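Local coordinates for protein probable fumarate reductase Ifc3 (Shewanella frigidimarina, PDB 1QO8) that catalyses the reduction of fumarate to succinate, using FAD and four covalently bound c-type hemes, and may serve an alternative electron route to ferric iron, at residues A[435-449]-A[484-496]. Sequence-based numbering, arbitrary orientation.
Sequences MLYKGDTVEQLAKST and MTQSPYYAVKVAP
Tyr437 and Gly439 pair with Ala491 and Tyr489 through four antiparallel backbone hydrogen bonds. Tyr437 N reaches Ala491 O at 2.7 Å, and Tyr489 N gives a nearly straight bond (168°) to Gly439 O at 2.8 Å. Between these two hydrogen-bonded pairs, Lys438 and Tyr490 form the non-hydrogen-bonded pair. Beyond the strand, the Ser487 hydroxyl donates to a lone pair of Asp440 O, in the carbonyl plane, and at the other end a water links Met435 O to Lys493 N.

The result is a strand-turn-helix unit at the edge of a mixed sheet: strand 437-439 borders strand 489-496, whose other side bonds to Phe416 and Ile414 of strand 412-417, and helix 442-448 folds back over one face, its N-terminus capped by Thr441 OG1, which accepts from Gln444 N at 3.1 Å.

Side chains pack on both faces of the pair. Under the helix, Val442 CG2 sits 3.6 Å above the centre of the Tyr489 ring, only 3° off its normal, a CH-pi contact; CG2 gets there by standing anti to the carbonyl carbon. Leu445 lies along the strand on this same face, with CD1 against Tyr489 CB and CD2 4.0 Å from Ala491 CB. A serine in place of Tyr489 would probably leave Val442 CG2 without its aromatic platform and open a gap beneath the start of the helix. On the face of Lys438 and Tyr490, Leu436 CD1 meets Tyr490 CD1 at 3.5 Å, while Lys438 runs alongside the same ring, CE at its edge, and carries NZ to a salt bridge with Asp431.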
loop_
_atom_site.group_PDB
_atom_site.type_symbol
_atom_site.label_atom_id
_atom_site.label_comp_id
_atom_site.label_asym_id
_atom_site.label_seq_id
_atom_site.Cartn_x
_atom_site.Cartn_y
_atom_site.Cartn_z
ATOM N N MET A 435 -12.664 -29.430 18.191
ATOM C CA MET A 435 -11.582 -29.262 17.194
ATOM C C MET A 435 -10.684 -30.462 16.948
ATOM O O MET A 435 -9.928 -30.573 15.943
ATOM C CB MET A 435 -10.781 -28.055 17.727
ATOM C CG MET A 435 -11.634 -26.752 17.495
ATOM S SD MET A 435 -10.675 -25.476 18.417
ATOM C CE MET A 435 -9.286 -25.232 17.271
ATOM N N LEU A 436 -10.773 -31.440 17.867
ATOM C CA LEU A 436 -9.822 -32.591 17.706
ATOM C C LEU A 436 -10.430 -33.733 16.948
ATOM O O LEU A 436 -11.498 -34.252 17.380
ATOM C CB LEU A 436 -9.472 -33.120 19.106
ATOM C CG LEU A 436 -8.858 -32.094 20.048
ATOM C CD1 LEU A 436 -8.340 -32.861 21.246
ATOM C CD2 LEU A 436 -7.846 -31.209 19.270
ATOM N N TYR A 437 -9.767 -34.223 15.914
ATOM C CA TYR A 437 -10.032 -35.549 15.382
ATOM C C TYR A 437 -9.400 -36.606 16.303
ATOM O O TYR A 437 -8.390 -36.284 16.946
ATOM C CB TYR A 437 -9.365 -35.687 14.008
ATOM C CG TYR A 437 -10.071 -34.856 12.933
ATOM C CD1 TYR A 437 -10.036 -33.486 12.911
ATOM C CD2 TYR A 437 -10.754 -35.531 11.915
ATOM C CE1 TYR A 437 -10.660 -32.743 11.909
ATOM C CE2 TYR A 437 -11.407 -34.824 10.905
ATOM C CZ TYR A 437 -11.360 -33.451 10.927
ATOM O OH TYR A 437 -12.017 -32.778 9.906
ATOM N N LYS A 438 -9.940 -37.822 16.349
ATOM C CA LYS A 438 -9.318 -38.779 17.269
ATOM C C LYS A 438 -9.463 -40.198 16.768
ATOM O O LYS A 438 -10.274 -40.413 15.894
ATOM C CB LYS A 438 -9.816 -38.705 18.687
ATOM C CG LYS A 438 -11.290 -38.838 18.905
ATOM C CD LYS A 438 -11.647 -38.377 20.337
ATOM C CE LYS A 438 -11.481 -36.858 20.443
ATOM N NZ LYS A 438 -12.552 -36.225 21.275
ATOM N N GLY A 439 -8.555 -41.062 17.171
ATOM C CA GLY A 439 -8.593 -42.454 16.660
ATOM C C GLY A 439 -8.141 -43.271 17.910
ATOM O O GLY A 439 -7.261 -42.838 18.662
ATOM N N ASP A 440 -8.784 -44.440 18.044
ATOM C CA ASP A 440 -8.268 -45.392 19.015
ATOM C C ASP A 440 -6.890 -45.868 18.648
ATOM O O ASP A 440 -6.194 -46.266 19.560
ATOM C CB ASP A 440 -9.237 -46.571 19.293
ATOM C CG ASP A 440 -10.315 -46.005 20.229
ATOM O OD1 ASP A 440 -10.421 -44.783 20.493
ATOM O OD2 ASP A 440 -11.131 -46.785 20.766
ATOM N N THR A 441 -6.548 -45.970 17.359
ATOM C CA THR A 441 -5.233 -46.369 16.919
ATOM C C THR A 441 -4.733 -45.280 15.938
ATOM O O THR A 441 -5.521 -44.424 15.501
ATOM C CB THR A 441 -5.276 -47.718 16.176
ATOM O OG1 THR A 441 -5.928 -47.464 14.942
ATOM C CG2 THR A 441 -6.125 -48.819 16.843
ATOM N N VAL A 442 -3.445 -45.295 15.636
ATOM C CA VAL A 442 -2.819 -44.337 14.738
ATOM C C VAL A 442 -3.399 -44.438 13.347
ATOM O O VAL A 442 -3.671 -43.428 12.699
ATOM C CB VAL A 442 -1.290 -44.495 14.709
ATOM C CG1 VAL A 442 -0.578 -43.676 13.643
ATOM C CG2 VAL A 442 -0.771 -44.117 16.102
ATOM N N GLU A 443 -3.595 -45.625 12.813
ATOM C CA GLU A 443 -4.358 -45.855 11.594
ATOM C C GLU A 443 -5.791 -45.351 11.541
ATOM O O GLU A 443 -6.234 -44.771 10.521
ATOM C CB GLU A 443 -4.380 -47.402 11.387
ATOM C CG GLU A 443 -4.597 -47.776 9.929
ATOM C CD GLU A 443 -4.843 -49.262 9.719
ATOM O OE1 GLU A 443 -4.043 -50.127 10.139
ATOM O OE2 GLU A 443 -5.864 -49.627 9.111
ATOM N N GLN A 444 -6.615 -45.589 12.572
ATOM C CA GLN A 444 -7.900 -44.892 12.636
ATOM C C GLN A 444 -7.730 -43.369 12.571
ATOM O O GLN A 444 -8.477 -42.709 11.867
ATOM C CB GLN A 444 -8.730 -45.313 13.840
ATOM C CG GLN A 444 -9.183 -46.785 13.833
ATOM C CD GLN A 444 -9.609 -47.230 15.228
ATOM O OE1 GLN A 444 -10.784 -47.477 15.525
ATOM N NE2 GLN A 444 -8.696 -47.262 16.192
ATOM N N LEU A 445 -6.826 -42.733 13.306
ATOM C CA LEU A 445 -6.621 -41.292 13.269
ATOM C C LEU A 445 -6.334 -40.903 11.810
ATOM O O LEU A 445 -6.817 -39.925 11.279
ATOM C CB LEU A 445 -5.381 -40.878 14.088
ATOM C CG LEU A 445 -5.345 -39.514 14.797
ATOM C CD1 LEU A 445 -3.972 -38.884 14.846
ATOM C CD2 LEU A 445 -6.464 -38.526 14.471
ATOM N N ALA A 446 -5.453 -41.669 11.129
ATOM C CA ALA A 446 -5.045 -41.360 9.765
ATOM C C ALA A 446 -6.246 -41.400 8.818
ATOM O O ALA A 446 -6.367 -40.542 7.938
ATOM C CB ALA A 446 -3.952 -42.311 9.307
ATOM N N LYS A 447 -7.157 -42.368 9.035
ATOM C CA LYS A 447 -8.315 -42.490 8.167
ATOM C C LYS A 447 -9.287 -41.362 8.439
ATOM O O LYS A 447 -9.664 -40.719 7.475
ATOM C CB LYS A 447 -9.024 -43.849 8.277
ATOM C CG LYS A 447 -8.243 -44.853 7.398
ATOM C CD LYS A 447 -8.117 -46.189 8.112
ATOM C CE LYS A 447 -8.431 -47.361 7.192
ATOM N NZ LYS A 447 -7.676 -48.584 7.653
ATOM N N SER A 448 -9.560 -41.043 9.697
ATOM C CA SER A 448 -10.358 -39.845 9.983
ATOM C C SER A 448 -9.834 -38.562 9.357
ATOM O O SER A 448 -10.615 -37.723 8.906
ATOM C CB SER A 448 -10.440 -39.680 11.507
ATOM O OG SER A 448 -10.946 -40.952 11.939
ATOM N N THR A 449 -8.536 -38.311 9.377
ATOM C CA THR A 449 -8.001 -37.030 8.861
ATOM C C THR A 449 -7.592 -37.065 7.436
ATOM O O THR A 449 -6.913 -36.143 6.939
ATOM C CB THR A 449 -6.754 -36.711 9.753
ATOM O OG1 THR A 449 -5.875 -37.831 9.610
ATOM C CG2 THR A 449 -7.216 -36.586 11.192
ATOM N N MET A 484 4.200 -41.006 21.019
ATOM C CA MET A 484 2.828 -41.270 20.646
ATOM C C MET A 484 2.684 -42.796 20.718
ATOM O O MET A 484 2.930 -43.507 19.736
ATOM C CB MET A 484 2.568 -40.687 19.244
ATOM C CG MET A 484 2.495 -39.147 19.300
ATOM S SD MET A 484 2.120 -38.385 17.688
ATOM C CE MET A 484 0.501 -39.044 17.451
ATOM N N THR A 485 2.318 -43.273 21.890
ATOM C CA THR A 485 2.121 -44.691 22.162
ATOM C C THR A 485 0.884 -44.899 23.003
ATOM O O THR A 485 0.501 -46.076 23.108
ATOM C CB THR A 485 3.289 -45.219 23.063
ATOM O OG1 THR A 485 3.395 -44.302 24.157
ATOM C CG2 THR A 485 4.619 -45.245 22.351
ATOM N N GLN A 486 0.250 -43.850 23.578
ATOM C CA GLN A 486 -0.915 -44.156 24.428
ATOM C C GLN A 486 -2.218 -43.594 23.869
ATOM O O GLN A 486 -2.416 -42.402 23.510
ATOM C CB GLN A 486 -0.636 -43.557 25.794
ATOM C CG GLN A 486 0.585 -44.181 26.513
ATOM C CD GLN A 486 0.635 -43.633 27.927
ATOM O OE1 GLN A 486 -0.422 -43.203 28.405
ATOM N NE2 GLN A 486 1.785 -43.605 28.578
ATOM N N SER A 487 -3.145 -44.491 23.645
ATOM C CA SER A 487 -4.394 -44.206 22.964
ATOM C C SER A 487 -5.528 -43.588 23.681
ATOM O O SER A 487 -5.170 -43.675 24.854
ATOM C CB SER A 487 -4.754 -45.507 22.246
ATOM O OG SER A 487 -6.061 -45.927 22.429
ATOM N N PRO A 488 -6.099 -42.452 23.267
ATOM C CA PRO A 488 -6.550 -42.251 21.918
ATOM C C PRO A 488 -5.436 -41.377 21.287
ATOM O O PRO A 488 -4.681 -40.743 22.024
ATOM C CB PRO A 488 -7.884 -41.558 21.835
ATOM C CG PRO A 488 -8.377 -41.450 23.225
ATOM C CD PRO A 488 -7.241 -41.942 24.058
ATOM N N TYR A 489 -5.367 -41.286 19.982
ATOM C CA TYR A 489 -4.495 -40.361 19.286
ATOM C C TYR A 489 -5.336 -39.215 18.688
ATOM O O TYR A 489 -6.481 -39.455 18.346
ATOM C CB TYR A 489 -3.696 -41.055 18.184
ATOM C CG TYR A 489 -2.890 -42.235 18.771
ATOM C CD1 TYR A 489 -3.474 -43.471 18.889
ATOM C CD2 TYR A 489 -1.624 -42.053 19.225
ATOM C CE1 TYR A 489 -2.728 -44.525 19.456
ATOM C CE2 TYR A 489 -0.862 -43.082 19.756
ATOM C CZ TYR A 489 -1.449 -44.329 19.862
ATOM O OH TYR A 489 -0.698 -45.338 20.430
ATOM N N TYR A 490 -4.781 -38.004 18.681
ATOM C CA TYR A 490 -5.553 -36.813 18.389
ATOM C C TYR A 490 -4.918 -35.986 17.273
ATOM O O TYR A 490 -3.692 -36.028 17.173
ATOM C CB TYR A 490 -5.537 -35.891 19.616
ATOM C CG TYR A 490 -6.327 -36.483 20.768
ATOM C CD1 TYR A 490 -7.694 -36.319 20.919
ATOM C CD2 TYR A 490 -5.629 -37.262 21.707
ATOM C CE1 TYR A 490 -8.359 -36.910 21.999
ATOM C CE2 TYR A 490 -6.259 -37.833 22.790
ATOM C CZ TYR A 490 -7.626 -37.634 22.919
ATOM O OH TYR A 490 -8.243 -38.217 23.998
ATOM N N ALA A 491 -5.757 -35.204 16.568
ATOM C CA ALA A 491 -5.196 -34.191 15.661
ATOM C C ALA A 491 -6.081 -32.929 15.549
ATOM O O ALA A 491 -7.317 -33.041 15.551
ATOM C CB ALA A 491 -5.078 -34.769 14.265
ATOM N N VAL A 492 -5.420 -31.781 15.328
ATOM C CA VAL A 492 -6.136 -30.569 15.054
ATOM C C VAL A 492 -5.636 -29.982 13.693
ATOM O O VAL A 492 -4.406 -29.932 13.513
ATOM C CB VAL A 492 -5.825 -29.297 15.823
ATOM C CG1 VAL A 492 -7.089 -28.447 15.991
ATOM C CG2 VAL A 492 -4.891 -29.435 16.975
ATOM N N LYS A 493 -6.577 -29.535 12.865
ATOM C CA LYS A 493 -6.141 -29.006 11.565
ATOM C C LYS A 493 -5.797 -27.534 11.621
ATOM O O LYS A 493 -6.563 -26.772 12.212
ATOM C CB LYS A 493 -7.240 -29.295 10.539
ATOM C CG LYS A 493 -6.858 -28.964 9.086
ATOM C CD LYS A 493 -8.114 -29.439 8.301
ATOM C CE LYS A 493 -7.964 -29.589 6.837
ATOM N NZ LYS A 493 -9.324 -30.031 6.258
ATOM N N VAL A 494 -4.566 -27.118 11.235
ATOM C CA VAL A 494 -4.174 -25.698 11.380
ATOM C C VAL A 494 -3.536 -25.106 10.158
ATOM O O VAL A 494 -3.170 -25.799 9.227
ATOM C CB VAL A 494 -3.180 -25.520 12.534
ATOM C CG1 VAL A 494 -3.767 -26.147 13.803
ATOM C CG2 VAL A 494 -1.835 -26.232 12.195
ATOM N N ALA A 495 -3.415 -23.797 10.073
ATOM C CA ALA A 495 -2.796 -23.038 9.025
ATOM C C ALA A 495 -2.515 -21.662 9.579
ATOM O O ALA A 495 -3.105 -21.181 10.548
ATOM C CB ALA A 495 -3.713 -23.050 7.797
ATOM N N PRO A 496 -1.418 -21.037 9.125
ATOM C CA PRO A 496 -1.174 -19.682 9.578
ATOM C C PRO A 496 -2.403 -18.816 9.225
ATOM O O PRO A 496 -3.068 -19.046 8.246
ATOM C CB PRO A 496 0.055 -19.229 8.797
ATOM C CG PRO A 496 0.492 -20.379 7.997
ATOM C CD PRO A 496 -0.625 -21.454 7.978
HETATM O O HOH W 1 -9.350 -29.602 13.545
#